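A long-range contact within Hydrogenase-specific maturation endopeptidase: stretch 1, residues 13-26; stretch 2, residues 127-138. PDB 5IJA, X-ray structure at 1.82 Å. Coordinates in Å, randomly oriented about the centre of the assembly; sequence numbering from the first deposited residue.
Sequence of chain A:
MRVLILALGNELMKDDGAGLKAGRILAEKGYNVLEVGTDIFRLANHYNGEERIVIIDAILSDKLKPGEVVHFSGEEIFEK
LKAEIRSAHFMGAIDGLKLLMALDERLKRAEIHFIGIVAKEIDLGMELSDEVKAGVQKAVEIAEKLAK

Stretch 1, residues 13-26: MKDDGAGLKAGRIL
Stretch 2 127-138: ELSDEVKAGVQK

Two helices, 18-26 and 130-138, pack with axes 9.3 Å apart at closest approach and N-to-C directions 45° apart (signed crossing angle -45°). Register is fixed at two points: Asp-15 CA lies 5.3 Å from Leu-128 CA, and Ala-22 CA 5.4 Å from Val-136 CA. A 3-10 segment, 15-16 (phi/psi -69/-15 and -73/-1), precedes Gly-17, the N-cap of the first helix; extended Glu-127 and Leu-128 (-106/142, -81/144) lead into Ser-129 (-66/155), the N-cap of the second. Helical i to i+4 bonds include Ala-22 N to Ala-18 O (2.9 Å) and Val-136 N to Val-132 O (2.8 Å).

Polar bonding across the stretches is concentrated on one carboxylate. Asp-15, with chi1 -67° (m) and chi2 -13°, accepts Ser-129 N at OD1 (3.1 Å), nearly linear at 170°, and Ser-129 OG at OD2 (3.1 Å). Ser-129 chi1 is 71° (p), which places OG at OD2 while the backbone amide meets OD1. This two-point bond ties the start of the second helix to the 3-10 segment.

The apolar packing centres on Val-136 (chi1 170°, t), whose CA-to-CB bond points toward the first helix. Val-136 is a knob among Ala-18, Lys-21, Ala-22 and Ile-25: its CG1 reaches Ala-22 CB at 3.9 Å and Ile-25 CD1 at 3.6 Å, while its CG2 is 4.2 Å from Ala-18 CB. Small alanine side chains accompany the close backbone approach here. One turn earlier, Val-132 (chi1 169°, t) places CG1 3.7 Å from Ala-18 CB. Ile-25 is m,t (-66°, 172°).

Leu-128 (m,t; -60°, 172°) extends this surface through CD2, 4.4 Å from Ala-18 CB, and CD1, 3.8 Å from Lys-21 CG, the aliphatic part of the lysine (chi1 -100°, chi2 97°, both between wells; chi3 and chi4 t); CD2 also lies 3.4 Å from the backbone oxygen Lys-14 O. Together the stretches bury 513 Å².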

# COMPACT_ATOMS: atom_id res chain seq x y z
N MET A 13 -1.03 -13.71 -7.17
CA MET A 13 -1.50 -14.46 -6.00
C MET A 13 -2.87 -13.97 -5.55
O MET A 13 -3.14 -13.84 -4.35
CB MET A 13 -0.49 -14.36 -4.85
CG MET A 13 0.81 -15.10 -5.11
SD MET A 13 0.53 -16.82 -5.58
CE MET A 13 0.15 -17.55 -3.99
N LYS A 14 -3.72 -13.71 -6.54
CA LYS A 14 -5.12 -13.37 -6.35
C LYS A 14 -5.31 -12.07 -5.58
O LYS A 14 -4.99 -10.99 -6.09
CB LYS A 14 -5.87 -14.50 -5.64
CG LYS A 14 -6.27 -15.65 -6.55
CD LYS A 14 -7.22 -16.61 -5.83
CE LYS A 14 -7.67 -17.74 -6.75
NZ LYS A 14 -7.97 -17.26 -8.13
N ASP A 15 -5.81 -12.19 -4.36
CA ASP A 15 -6.06 -11.02 -3.53
C ASP A 15 -4.76 -10.35 -3.10
O ASP A 15 -4.79 -9.20 -2.65
CB ASP A 15 -6.90 -11.41 -2.31
CG ASP A 15 -8.31 -11.84 -2.68
OD1 ASP A 15 -8.72 -11.61 -3.83
OD2 ASP A 15 -9.01 -12.40 -1.81
N ASP A 16 -3.63 -11.03 -3.24
CA ASP A 16 -2.35 -10.38 -2.91
C ASP A 16 -1.97 -9.35 -3.97
O ASP A 16 -0.95 -8.66 -3.85
CB ASP A 16 -1.23 -11.42 -2.73
CG ASP A 16 -0.85 -11.61 -1.27
OD1 ASP A 16 -1.29 -10.83 -0.40
OD2 ASP A 16 -0.09 -12.56 -0.97
N GLY A 17 -2.80 -9.20 -5.00
CA GLY A 17 -2.64 -8.12 -5.96
C GLY A 17 -3.62 -6.96 -5.74
O GLY A 17 -3.75 -6.08 -6.60
N ALA A 18 -4.30 -6.95 -4.60
CA ALA A 18 -5.34 -5.93 -4.37
C ALA A 18 -4.73 -4.53 -4.38
O ALA A 18 -5.27 -3.60 -5.00
CB ALA A 18 -6.04 -6.19 -3.09
N GLY A 19 -3.58 -4.39 -3.72
CA GLY A 19 -2.86 -3.13 -3.70
C GLY A 19 -2.49 -2.64 -5.08
O GLY A 19 -2.63 -1.44 -5.37
N LEU A 20 -2.04 -3.55 -5.95
CA LEU A 20 -1.65 -3.18 -7.30
C LEU A 20 -2.86 -2.75 -8.12
O LEU A 20 -2.79 -1.82 -8.90
CB LEU A 20 -0.92 -4.35 -8.00
CG LEU A 20 0.32 -4.91 -7.30
CD1 LEU A 20 0.99 -5.99 -8.16
CD2 LEU A 20 1.32 -3.81 -6.98
N LYS A 21 -3.99 -3.43 -7.91
CA LYS A 21 -5.20 -3.11 -8.66
C LYS A 21 -5.71 -1.73 -8.27
O LYS A 21 -6.11 -0.93 -9.12
CB LYS A 21 -6.28 -4.17 -8.44
CG LYS A 21 -6.38 -5.21 -9.57
CD LYS A 21 -5.61 -6.49 -9.27
CE LYS A 21 -5.83 -7.55 -10.36
NZ LYS A 21 -5.26 -8.89 -10.01
N ALA A 22 -5.71 -1.45 -6.97
CA ALA A 22 -6.05 -0.12 -6.49
C ALA A 22 -5.10 0.93 -7.09
O ALA A 22 -5.54 1.98 -7.56
CB ALA A 22 -6.00 -0.10 -4.99
N GLY A 23 -3.81 0.62 -7.10
CA GLY A 23 -2.83 1.50 -7.72
C GLY A 23 -3.07 1.78 -9.20
O GLY A 23 -3.02 2.93 -9.65
N ARG A 24 -3.36 0.74 -9.95
CA ARG A 24 -3.67 0.91 -11.37
C ARG A 24 -4.91 1.78 -11.58
O ARG A 24 -4.92 2.63 -12.46
CB ARG A 24 -3.85 -0.45 -12.05
CG ARG A 24 -2.56 -1.25 -12.08
CD ARG A 24 -2.58 -2.35 -13.14
NE ARG A 24 -1.41 -3.21 -12.99
CZ ARG A 24 -1.45 -4.44 -12.48
NH1 ARG A 24 -2.62 -4.95 -12.09
NH2 ARG A 24 -0.34 -5.15 -12.37
N ILE A 25 -5.93 1.61 -10.75
CA ILE A 25 -7.11 2.47 -10.83
C ILE A 25 -6.74 3.92 -10.57
O ILE A 25 -7.17 4.82 -11.29
CB ILE A 25 -8.21 2.05 -9.84
CG1 ILE A 25 -8.79 0.68 -10.18
CG2 ILE A 25 -9.35 3.07 -9.82
CD1 ILE A 25 -9.73 0.15 -9.11
N LEU A 26 -5.95 4.15 -9.53
CA LEU A 26 -5.50 5.50 -9.23
C LEU A 26 -4.61 6.07 -10.35
O LEU A 26 -4.70 7.26 -10.67
CB LEU A 26 -4.77 5.52 -7.89
CG LEU A 26 -5.68 5.21 -6.70
CD1 LEU A 26 -4.86 4.74 -5.50
CD2 LEU A 26 -6.53 6.43 -6.34
N GLU A 127 -7.18 -13.00 -10.79
CA GLU A 127 -8.45 -12.33 -10.56
C GLU A 127 -8.70 -12.11 -9.07
O GLU A 127 -8.36 -12.95 -8.24
CB GLU A 127 -9.61 -13.13 -11.18
N LEU A 128 -9.29 -10.97 -8.73
CA LEU A 128 -9.67 -10.70 -7.36
C LEU A 128 -11.00 -11.37 -7.02
O LEU A 128 -11.90 -11.46 -7.87
CB LEU A 128 -9.78 -9.19 -7.12
CG LEU A 128 -8.51 -8.38 -7.34
CD1 LEU A 128 -8.86 -6.90 -7.26
CD2 LEU A 128 -7.50 -8.76 -6.29
N SER A 129 -11.12 -11.84 -5.78
CA SER A 129 -12.39 -12.32 -5.26
C SER A 129 -13.37 -11.16 -5.16
O SER A 129 -12.96 -10.01 -5.03
CB SER A 129 -12.21 -12.98 -3.90
OG SER A 129 -11.91 -12.02 -2.90
N ASP A 130 -14.67 -11.48 -5.20
CA ASP A 130 -15.69 -10.44 -5.20
C ASP A 130 -15.59 -9.56 -3.95
O ASP A 130 -15.72 -8.35 -4.05
CB ASP A 130 -17.11 -11.04 -5.32
CG ASP A 130 -17.54 -11.30 -6.77
OD1 ASP A 130 -16.77 -11.00 -7.72
OD2 ASP A 130 -18.68 -11.78 -6.98
N GLU A 131 -15.33 -10.15 -2.79
CA GLU A 131 -15.26 -9.38 -1.55
C GLU A 131 -14.13 -8.34 -1.58
O GLU A 131 -14.25 -7.26 -1.00
CB GLU A 131 -15.07 -10.29 -0.34
CG GLU A 131 -16.21 -11.25 -0.07
CD GLU A 131 -16.08 -12.54 -0.86
OE1 GLU A 131 -15.39 -12.55 -1.90
OE2 GLU A 131 -16.67 -13.55 -0.42
N VAL A 132 -13.04 -8.69 -2.24
CA VAL A 132 -11.86 -7.83 -2.28
C VAL A 132 -12.00 -6.75 -3.37
O VAL A 132 -11.41 -5.68 -3.26
CB VAL A 132 -10.57 -8.68 -2.47
CG1 VAL A 132 -9.35 -7.82 -2.79
CG2 VAL A 132 -10.32 -9.47 -1.22
N LYS A 133 -12.81 -7.01 -4.40
CA LYS A 133 -13.16 -5.96 -5.36
C LYS A 133 -13.77 -4.77 -4.63
O LYS A 133 -13.44 -3.61 -4.92
CB LYS A 133 -14.16 -6.47 -6.40
CG LYS A 133 -13.63 -7.53 -7.37
CD LYS A 133 -14.73 -7.91 -8.35
CE LYS A 133 -14.33 -9.08 -9.22
NZ LYS A 133 -15.44 -9.51 -10.13
N ALA A 134 -14.67 -5.07 -3.71
CA ALA A 134 -15.31 -4.05 -2.88
C ALA A 134 -14.28 -3.29 -2.06
O ALA A 134 -14.34 -2.06 -1.94
CB ALA A 134 -16.35 -4.69 -1.98
N GLY A 135 -13.33 -4.03 -1.49
CA GLY A 135 -12.24 -3.44 -0.75
C GLY A 135 -11.38 -2.53 -1.60
O GLY A 135 -11.00 -1.46 -1.15
N VAL A 136 -11.07 -2.94 -2.83
CA VAL A 136 -10.26 -2.09 -3.72
C VAL A 136 -10.95 -0.75 -3.96
O VAL A 136 -10.30 0.31 -3.96
CB VAL A 136 -10.01 -2.78 -5.07
CG1 VAL A 136 -9.38 -1.80 -6.06
CG2 VAL A 136 -9.13 -4.00 -4.88
N GLN A 137 -12.26 -0.79 -4.13
CA GLN A 137 -13.03 0.43 -4.32
C GLN A 137 -12.91 1.37 -3.13
O GLN A 137 -12.68 2.58 -3.31
CB GLN A 137 -14.49 0.07 -4.59
CG GLN A 137 -14.68 -0.67 -5.91
CD GLN A 137 -14.24 0.18 -7.09
OE1 GLN A 137 -14.57 1.36 -7.18
NE2 GLN A 137 -13.47 -0.42 -8.00
N LYS A 138 -13.02 0.84 -1.92
CA LYS A 138 -12.92 1.72 -0.77
C LYS A 138 -11.48 2.18 -0.52
O LYS A 138 -11.27 3.30 -0.04
CB LYS A 138 -13.50 1.07 0.49
CG LYS A 138 -14.05 2.14 1.44
CD LYS A 138 -15.26 1.67 2.25
CE LYS A 138 -15.94 2.87 2.92
NZ LYS A 138 -16.71 2.52 4.16